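Local structure of putative Type I topoisomerase (Deinococcus radiodurans, 3M4A) at residues Gly117-Pro120 and Arg121-Met124; Met127-Leu130 and Leu131-Arg135; Leu222-Tyr225 and Leu226-Val229. The protein probably relaxes supercoiled DNA as a type IB topoisomerase, cutting one strand, letting it turn about the other and resealing it without ATP. One frame throughout, in Å; residues are numbered along the deposited sequence.

All three interactions are local, and two helices carry them. Interaction 1 joins the preceding loop to the start of helix 120-134 and interaction 2 covers its end, while interaction 3 lies on helix 219-230, packed beside it. Interaction 2 is the most deeply buried, about 6 Å from the centre of the chain; interactions 1 and 3 are partly buried. Chemistry follows place: interactions 1 and 2 reach DNA phosphates through lysine, backbone amide and arginine, whereas interaction 3, about 9 Å from the nucleic acid at its nearest atom, combines apolar and flat-group packing with a salt bridge from Glu228 to Arg121 of interaction 1. Met124, Met127, Thr128 and Leu131 rest on helix 219-230.

Interaction 1: Gly117-Pro120 and Arg121-Met124; sequences GLPP and RKVM. With nucleotides of chain B.
Lys122 passes its aliphatic chain obliquely across the ring of Pro119, Lys122 CB lying 3.8 Å from Pro119 CG, and then beside the carbonyl of Gly117. This is the start of helix 120-134, with Pro119 at the N-cap, and here loop and helix start both meet the DNA backbone. With CG anti to the backbone N (chi1 177°) and the later torsions also extended, the lysine is stretched out and NZ reaches OP1 of DG9 of chain B at 2.7 Å. NZ also donates to a water, which in turn gives its hydrogens to Gly117 O and to OP1 of DG8 of chain B; Leu113 O and Ala115 O are further partners of the ammonium. Gly117 N binds the same DG8 OP1 directly, 2.9 Å away and nearly straight (170°), so loop and helix hold consecutive phosphates. A methionine in place of Lys122 would probably leave the DG9 phosphate without this charged partner and the bridging water without one of its anchors. Inside the turn, Val123 N donates to Pro119 O at 3.1 Å and Met124 N to Pro120 O at 2.9 Å. Met124 bends at chi3 (-62°), which brings its methyl CE back to 3.6 Å from Pro120 O.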
loop_
_atom_site.group_PDB
_atom_site.type_symbol
_atom_site.label_atom_id
_atom_site.label_comp_id
_atom_site.label_asym_id
_atom_site.label_seq_id
_atom_site.Cartn_x
_atom_site.Cartn_y
_atom_site.Cartn_z
ATOM N N GLY A 117 13.118 -10.913 17.057
ATOM C CA GLY A 117 12.718 -12.160 16.415
ATOM C C GLY A 117 11.738 -11.947 15.273
ATOM O O GLY A 117 11.818 -10.942 14.561
ATOM N N LEU A 118 10.814 -12.888 15.094
ATOM C CA LEU A 118 9.848 -12.817 13.997
ATOM C C LEU A 118 8.408 -13.044 14.491
ATOM O O LEU A 118 7.748 -14.001 14.068
ATOM C CB LEU A 118 10.229 -13.808 12.886
ATOM C CG LEU A 118 11.499 -13.494 12.066
ATOM C CD1 LEU A 118 11.886 -14.640 11.121
ATOM C CD2 LEU A 118 11.339 -12.202 11.286
ATOM N N PRO A 119 7.916 -12.151 15.379
ATOM C CA PRO A 119 6.536 -12.287 15.858
ATOM C C PRO A 119 5.530 -11.894 14.782
ATOM O O PRO A 119 5.912 -11.285 13.781
ATOM C CB PRO A 119 6.469 -11.298 17.021
ATOM C CG PRO A 119 7.458 -10.218 16.622
ATOM C CD PRO A 119 8.589 -10.983 15.979
ATOM N N PRO A 120 4.252 -12.244 14.967
ATOM C CA PRO A 120 3.258 -12.062 13.906
ATOM C C PRO A 120 3.176 -10.649 13.330
ATOM O O PRO A 120 3.197 -10.491 12.105
ATOM C CB PRO A 120 1.950 -12.459 14.599
ATOM C CG PRO A 120 2.387 -13.442 15.600
ATOM C CD PRO A 120 3.651 -12.895 16.151
ATOM N N ARG A 121 3.115 -9.634 14.190
ATOM C CA ARG A 121 2.966 -8.264 13.714
ATOM C C ARG A 121 4.220 -7.788 12.975
ATOM O O ARG A 121 4.116 -6.952 12.088
ATOM C CB ARG A 121 2.620 -7.311 14.853
ATOM C CG ARG A 121 1.243 -7.589 15.428
ATOM C CD ARG A 121 0.930 -6.654 16.587
ATOM N NE ARG A 121 0.804 -5.271 16.153
ATOM C CZ ARG A 121 -0.312 -4.677 15.728
ATOM N NH1 ARG A 121 -1.476 -5.313 15.683
ATOM N NH2 ARG A 121 -0.252 -3.411 15.352
ATOM N N LYS A 122 5.392 -8.291 13.343
ATOM C CA LYS A 122 6.617 -7.912 12.610
ATOM C C LYS A 122 6.615 -8.507 11.183
ATOM O O LYS A 122 6.913 -7.810 10.177
ATOM C CB LYS A 122 7.871 -8.325 13.379
ATOM C CG LYS A 122 9.150 -8.016 12.609
ATOM C CD LYS A 122 10.386 -7.917 13.475
ATOM C CE LYS A 122 11.572 -7.410 12.660
ATOM N NZ LYS A 122 12.728 -7.049 13.541
ATOM N N VAL A 123 6.249 -9.779 11.074
ATOM C CA VAL A 123 6.165 -10.422 9.751
ATOM C C VAL A 123 5.082 -9.735 8.907
ATOM O O VAL A 123 5.290 -9.475 7.718
ATOM C CB VAL A 123 5.949 -11.941 9.829
ATOM C CG1 VAL A 123 5.940 -12.558 8.441
ATOM C CG2 VAL A 123 7.077 -12.588 10.640
ATOM N N MET A 124 3.941 -9.408 9.519
ATOM C CA MET A 124 2.887 -8.675 8.802
ATOM C C MET A 124 3.297 -7.254 8.413
ATOM O O MET A 124 2.919 -6.783 7.345
ATOM C CB MET A 124 1.576 -8.695 9.580
ATOM C CG MET A 124 0.999 -10.073 9.572
ATOM S SD MET A 124 -0.626 -10.266 10.331
ATOM C CE MET A 124 -0.308 -9.784 12.014
ATOM P P DG B 8 16.899 -9.007 17.025
ATOM O OP1 DG B 8 15.782 -9.831 16.542
ATOM O OP2 DG B 8 18.281 -9.425 16.730
ATOM O "O5'" DG B 8 16.665 -7.504 16.534
ATOM C "C5'" DG B 8 15.409 -6.903 16.442
ATOM C "C4'" DG B 8 15.554 -5.493 15.913
ATOM O "O4'" DG B 8 16.193 -4.653 16.898
ATOM C "C3'" DG B 8 16.424 -5.348 14.670
ATOM O "O3'" DG B 8 15.815 -4.419 13.798
ATOM C "C2'" DG B 8 17.736 -4.794 15.181
ATOM C "C1'" DG B 8 17.185 -3.879 16.245
ATOM N N9 DG B 8 18.084 -3.408 17.279
ATOM C C8 DG B 8 19.159 -4.055 17.844
ATOM N N7 DG B 8 19.723 -3.330 18.777
ATOM C C5 DG B 8 18.979 -2.164 18.820
ATOM C C6 DG B 8 19.109 -1.017 19.640
ATOM O O6 DG B 8 19.989 -0.815 20.515
ATOM N N1 DG B 8 18.174 -0.048 19.349
ATOM C C2 DG B 8 17.161 -0.201 18.416
ATOM N N2 DG B 8 16.318 0.830 18.282
ATOM N N3 DG B 8 17.014 -1.274 17.659
ATOM C C4 DG B 8 17.954 -2.211 17.907
ATOM P P DG B 9 15.578 -4.716 12.231
ATOM O OP1 DG B 9 14.630 -5.857 12.059
ATOM O OP2 DG B 9 16.860 -4.702 11.498
ATOM O "O5'" DG B 9 14.851 -3.330 11.914
ATOM C "C5'" DG B 9 13.607 -3.018 12.491
ATOM C "C4'" DG B 9 13.385 -1.514 12.525
ATOM O "O4'" DG B 9 14.326 -0.827 13.386
ATOM C "C3'" DG B 9 13.593 -0.831 11.179
ATOM O "O3'" DG B 9 12.602 0.166 11.036
ATOM C "C2'" DG B 9 15.050 -0.339 11.213
ATOM C "C1'" DG B 9 15.198 0.072 12.653
ATOM N N9 DG B 9 16.482 -0.140 13.306
ATOM C C8 DG B 9 17.272 -1.241 13.206
ATOM N N7 DG B 9 18.331 -1.229 13.964
ATOM C C5 DG B 9 18.233 -0.024 14.622
ATOM C C6 DG B 9 19.084 0.557 15.582
ATOM O O6 DG B 9 20.125 0.118 16.080
ATOM N N1 DG B 9 18.606 1.784 15.983
ATOM C C2 DG B 9 17.458 2.388 15.535
ATOM N N2 DG B 9 17.138 3.590 16.036
ATOM N N3 DG B 9 16.642 1.839 14.660
ATOM C C4 DG B 9 17.111 0.661 14.226
HETATM O O HOH W 1 14.143 -9.474 14.307
#

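Interaction 2: Met127-Leu130 and Leu131-Arg135; sequences MTRL and LHVAR. With ACY (acetic acid), chain D; nucleotides of chain B.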
loop_
_atom_site.group_PDB
_atom_site.type_symbol
_atom_site.label_atom_id
_atom_site.label_comp_id
_atom_site.label_asym_id
_atom_site.label_seq_id
_atom_site.Cartn_x
_atom_site.Cartn_y
_atom_site.Cartn_z
ATOM N N MET A 127 5.409 -7.709 5.363
ATOM C CA MET A 127 4.527 -7.983 4.225
ATOM C C MET A 127 3.816 -6.727 3.733
ATOM O O MET A 127 3.678 -6.536 2.534
ATOM C CB MET A 127 3.510 -9.080 4.586
ATOM C CG MET A 127 4.150 -10.438 4.797
ATOM S SD MET A 127 3.028 -11.610 5.593
ATOM C CE MET A 127 2.231 -12.282 4.137
ATOM N N THR A 128 3.407 -5.864 4.667
ATOM C CA THR A 128 2.741 -4.604 4.347
ATOM C C THR A 128 3.723 -3.678 3.639
ATOM O O THR A 128 3.365 -3.008 2.674
ATOM C CB THR A 128 2.157 -3.929 5.585
ATOM O OG1 THR A 128 1.197 -4.806 6.189
ATOM C CG2 THR A 128 1.436 -2.639 5.197
ATOM N N ARG A 129 4.967 -3.653 4.097
ATOM C CA ARG A 129 5.986 -2.875 3.376
ATOM C C ARG A 129 6.138 -3.391 1.952
ATOM O O ARG A 129 6.244 -2.613 1.015
ATOM C CB ARG A 129 7.333 -2.850 4.107
ATOM C CG ARG A 129 8.379 -1.996 3.393
ATOM C CD ARG A 129 9.585 -1.782 4.261
ATOM N NE ARG A 129 9.248 -0.888 5.366
ATOM C CZ ARG A 129 10.094 -0.528 6.325
ATOM N NH1 ARG A 129 11.359 -0.912 6.307
ATOM N NH2 ARG A 129 9.671 0.280 7.278
ATOM N N LEU A 130 6.154 -4.700 1.770
ATOM C CA LEU A 130 6.243 -5.260 0.403
ATOM C C LEU A 130 5.043 -4.891 -0.501
ATOM O O LEU A 130 5.227 -4.611 -1.675
ATOM C CB LEU A 130 6.433 -6.768 0.456
ATOM C CG LEU A 130 7.820 -7.190 0.960
ATOM C CD1 LEU A 130 7.846 -8.665 1.345
ATOM C CD2 LEU A 130 8.863 -6.876 -0.130
ATOM N N LEU A 131 3.836 -4.877 0.060
ATOM C CA LEU A 131 2.648 -4.399 -0.681
ATOM C C LEU A 131 2.833 -2.953 -1.123
ATOM O O LEU A 131 2.515 -2.584 -2.255
ATOM C CB LEU A 131 1.390 -4.495 0.177
ATOM C CG LEU A 131 0.850 -5.848 0.609
ATOM C CD1 LEU A 131 -0.287 -5.716 1.642
ATOM C CD2 LEU A 131 0.421 -6.683 -0.605
ATOM N N HIS A 132 3.364 -2.131 -0.214
ATOM C CA HIS A 132 3.534 -0.721 -0.451
ATOM C C HIS A 132 4.600 -0.444 -1.508
ATOM O O HIS A 132 4.338 0.289 -2.469
ATOM C CB HIS A 132 3.900 -0.049 0.868
ATOM C CG HIS A 132 4.093 1.441 0.780
ATOM N ND1 HIS A 132 4.855 2.120 1.703
ATOM C CD2 HIS A 132 3.630 2.371 -0.088
ATOM C CE1 HIS A 132 4.848 3.409 1.413
ATOM N NE2 HIS A 132 4.111 3.591 0.328
ATOM N N VAL A 133 5.805 -0.988 -1.315
ATOM C CA VAL A 133 6.940 -0.614 -2.151
ATOM C C VAL A 133 7.073 -1.468 -3.411
ATOM O O VAL A 133 7.782 -1.070 -4.350
ATOM C CB VAL A 133 8.293 -0.591 -1.352
ATOM C CG1 VAL A 133 8.144 0.226 -0.053
ATOM C CG2 VAL A 133 8.797 -1.984 -1.053
ATOM N N ALA A 134 6.431 -2.640 -3.439
ATOM C CA ALA A 134 6.540 -3.541 -4.589
ATOM C C ALA A 134 5.217 -3.959 -5.235
ATOM O O ALA A 134 5.239 -4.677 -6.231
ATOM C CB ALA A 134 7.360 -4.771 -4.209
ATOM N N ARG A 135 4.093 -3.513 -4.680
ATOM C CA ARG A 135 2.797 -3.547 -5.390
ATOM C C ARG A 135 2.331 -4.988 -5.637
ATOM O O ARG A 135 1.672 -5.301 -6.643
ATOM C CB ARG A 135 2.878 -2.724 -6.672
ATOM C CG ARG A 135 3.196 -1.255 -6.418
ATOM C CD ARG A 135 3.672 -0.506 -7.660
ATOM N NE ARG A 135 4.924 -1.026 -8.202
ATOM C CZ ARG A 135 6.133 -0.597 -7.854
ATOM N NH1 ARG A 135 6.286 0.355 -6.953
ATOM N NH2 ARG A 135 7.204 -1.134 -8.415
HETATM C C ACY D . 5.864 0.474 4.738
HETATM O O ACY D . 6.635 0.123 5.662
HETATM O OXT ACY D . 6.281 0.914 3.644
HETATM C CH3 ACY D . 4.386 0.372 4.961
ATOM P P DC B 10 12.463 0.953 9.653
ATOM O OP1 DC B 10 11.108 1.487 9.573
ATOM O OP2 DC B 10 12.955 0.149 8.509
ATOM O "O5'" DC B 10 13.447 2.196 9.797
ATOM C "C5'" DC B 10 13.174 3.186 10.803
ATOM C "C4'" DC B 10 14.347 4.131 10.911
ATOM O "O4'" DC B 10 15.507 3.422 11.445
ATOM C "C3'" DC B 10 14.808 4.751 9.590
ATOM O "O3'" DC B 10 15.192 6.093 9.789
ATOM C "C2'" DC B 10 16.025 3.932 9.221
ATOM C "C1'" DC B 10 16.613 3.758 10.609
ATOM N N1 DC B 10 17.628 2.701 10.748
ATOM C C2 DC B 10 18.573 2.846 11.772
ATOM O O2 DC B 10 18.527 3.847 12.514
ATOM N N3 DC B 10 19.522 1.901 11.915
ATOM C C4 DC B 10 19.566 0.849 11.100
ATOM N N4 DC B 10 20.521 -0.055 11.304
ATOM C C5 DC B 10 18.607 0.679 10.058
ATOM C C6 DC B 10 17.672 1.626 9.916
#
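The last two turns of helix 120-134 lie against the bound DNA, where Arg129 and His132, three residues apart, hold an acetate between them and the arginine also grips a phosphate. Each oxygen of the acetate, probably from the crystallisation liquor, takes one strong bond: Arg129 NE donates to O at 2.8 Å and His132 ND1 to OXT at 2.7 Å, the latter nearly straight (173°) and at the ring edge, in plane. Arg129 NH2 adds a second, weak bond to O. The bend of Arg129 at chi3 (-71°) turns NE to the acetate while the far end of the guanidinium meets DC10 of chain B in bidentate fashion, NH1 to OP2 at 2.9 Å and NH2 to OP1 at 3.0 Å. The acetate carbon and the phosphorus both lie in the guanidinium plane, evidence of edge-on binding to each anion. Asp185 forms a salt bridge with NH1, and His132 NE2 is hydrogen-bonded to Glu325 OE2; these second partners probably limit rotation of both groups. Val133 CG1 packs 4.1 Å from Arg129 CG. The helix ends at Ala134; Arg135, the next residue, has positive phi and leaves the helical run. Thr128 and His132 rest on helix 91-113, Arg129 and Leu130 on helix 186-196, while Met127, Thr128 and Leu131 pack on helix 219-230, and Lys181 of strand 178-183 donates to Ala134 O.

Interaction 3: Leu222-Tyr225 and Leu226-Val229; sequences LNAY and LREV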
loop_
_atom_site.group_PDB
_atom_site.type_symbol
_atom_site.label_atom_id
_atom_site.label_comp_id
_atom_site.label_asym_id
_atom_site.label_seq_id
_atom_site.Cartn_x
_atom_site.Cartn_y
_atom_site.Cartn_z
ATOM N N LEU A 222 -3.291 -11.324 7.553
ATOM C CA LEU A 222 -2.713 -10.100 6.999
ATOM C C LEU A 222 -3.786 -9.078 6.697
ATOM O O LEU A 222 -3.628 -7.896 6.984
ATOM C CB LEU A 222 -1.886 -10.366 5.736
ATOM C CG LEU A 222 -1.258 -9.126 5.081
ATOM C CD1 LEU A 222 -0.367 -8.349 6.049
ATOM C CD2 LEU A 222 -0.463 -9.525 3.828
ATOM N N ASN A 223 -4.896 -9.523 6.114
ATOM C CA ASN A 223 -5.978 -8.587 5.823
ATOM C C ASN A 223 -6.560 -7.941 7.086
ATOM O O ASN A 223 -6.949 -6.788 7.049
ATOM C CB ASN A 223 -7.072 -9.246 4.968
ATOM C CG ASN A 223 -6.641 -9.440 3.507
ATOM O OD1 ASN A 223 -5.881 -8.640 2.956
ATOM N ND2 ASN A 223 -7.134 -10.496 2.878
ATOM N N ALA A 224 -6.591 -8.672 8.203
ATOM C CA ALA A 224 -7.010 -8.098 9.495
ATOM C C ALA A 224 -6.046 -7.033 10.013
ATOM O O ALA A 224 -6.463 -6.010 10.562
ATOM C CB ALA A 224 -7.188 -9.207 10.543
ATOM N N TYR A 225 -4.750 -7.282 9.834
ATOM C CA TYR A 225 -3.707 -6.327 10.186
ATOM C C TYR A 225 -3.874 -5.048 9.370
ATOM O O TYR A 225 -3.819 -3.942 9.920
ATOM C CB TYR A 225 -2.335 -6.965 9.953
ATOM C CG TYR A 225 -1.139 -6.086 10.279
ATOM C CD1 TYR A 225 -0.715 -5.926 11.586
ATOM C CD2 TYR A 225 -0.451 -5.408 9.277
ATOM C CE1 TYR A 225 0.368 -5.131 11.903
ATOM C CE2 TYR A 225 0.636 -4.607 9.571
ATOM C CZ TYR A 225 1.052 -4.477 10.889
ATOM O OH TYR A 225 2.121 -3.683 11.234
ATOM N N LEU A 226 -4.079 -5.206 8.064
ATOM C CA LEU A 226 -4.319 -4.063 7.175
ATOM C C LEU A 226 -5.573 -3.279 7.584
ATOM O O LEU A 226 -5.558 -2.052 7.620
ATOM C CB LEU A 226 -4.425 -4.502 5.713
ATOM C CG LEU A 226 -3.149 -5.056 5.076
ATOM C CD1 LEU A 226 -3.388 -5.512 3.650
ATOM C CD2 LEU A 226 -2.038 -4.002 5.144
ATOM N N ARG A 227 -6.652 -3.976 7.938
ATOM C CA ARG A 227 -7.831 -3.269 8.440
ATOM C C ARG A 227 -7.476 -2.357 9.611
ATOM O O ARG A 227 -7.916 -1.208 9.658
ATOM C CB ARG A 227 -8.941 -4.246 8.840
ATOM C CG ARG A 227 -9.660 -4.865 7.657
ATOM C CD ARG A 227 -11.045 -5.408 8.028
ATOM N NE ARG A 227 -10.997 -6.387 9.112
ATOM C CZ ARG A 227 -10.591 -7.655 8.990
ATOM N NH1 ARG A 227 -10.177 -8.132 7.823
ATOM N NH2 ARG A 227 -10.597 -8.455 10.052
ATOM N N GLU A 228 -6.651 -2.856 10.530
ATOM C CA GLU A 228 -6.188 -2.057 11.654
ATOM C C GLU A 228 -5.377 -0.844 11.217
ATOM O O GLU A 228 -5.649 0.261 11.679
ATOM C CB GLU A 228 -5.348 -2.876 12.636
ATOM C CG GLU A 228 -4.812 -2.019 13.781
ATOM C CD GLU A 228 -3.827 -2.728 14.674
ATOM O OE1 GLU A 228 -3.828 -3.967 14.684
ATOM O OE2 GLU A 228 -3.036 -2.038 15.362
ATOM N N VAL A 229 -4.394 -1.045 10.337
ATOM C CA VAL A 229 -3.412 0.011 10.067
ATOM C C VAL A 229 -3.790 0.959 8.930
ATOM O O VAL A 229 -3.267 2.069 8.885
ATOM C CB VAL A 229 -1.978 -0.538 9.847
ATOM C CG1 VAL A 229 -1.495 -1.290 11.106
ATOM C CG2 VAL A 229 -1.906 -1.431 8.619
#
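Tyr225 and Val229 make the CH-pi contact of this segment: Val229 CG1 stands 4.3 Å from the centroid of the Tyr225 ring, only 18° off the ring normal, and so lies over a face. The tyrosine ring is placed there by its first torsion, which sets CG anti to the backbone N (chi1 -180°) and beside its own carbonyl carbon, on the side from which the valine rises one turn later. The second branch, Val229 CG2, tucks against the backbone, 3.4 Å from Tyr225 O. Purely apolar packing is looser, Leu222 CD1 approaching Leu226 CG at 4.4 Å. Separately, Leu226 CD1 makes a carbon-to-oxygen approach to Asn223 OD1 at 4.1 Å, the two side chains crossing at a slant.

Backbone bonds of the i to i+4 kind underlie all of this and identify the segment as regular alpha-helix, part of helix 219-230 in the catalytic core of the type IB fold. Leu226 N donates to Leu222 O at 2.9 Å, and the next three amides repeat the pattern, with Glu228 N to Ala224 O the longest at 3.2 Å.

A flat-group contact covers the outer side. Arg227 is bent at chi3 (-57°), which folds its guanidinium back along the helix until Ala224 CA sits 3.3 Å above the guanidinium plane, offset toward the rim; Ala224 CB is 3.5 Å from Arg227 NH2. The arginine thus lies flat on the preceding turn of its own helix.

The polar ends of Tyr225 and Glu228 are bonded to neighbouring helices. Tyr225 OH is hydrogen-bonded to Asp112 OD2 of helix 91-113, and Glu228 OE1 forms a salt bridge with Arg121 NH1 of helix 120-134. Arg121 uses its NE for Asp112 OD1, so that one carboxylate joins the arginine and the tyrosine hydroxyl.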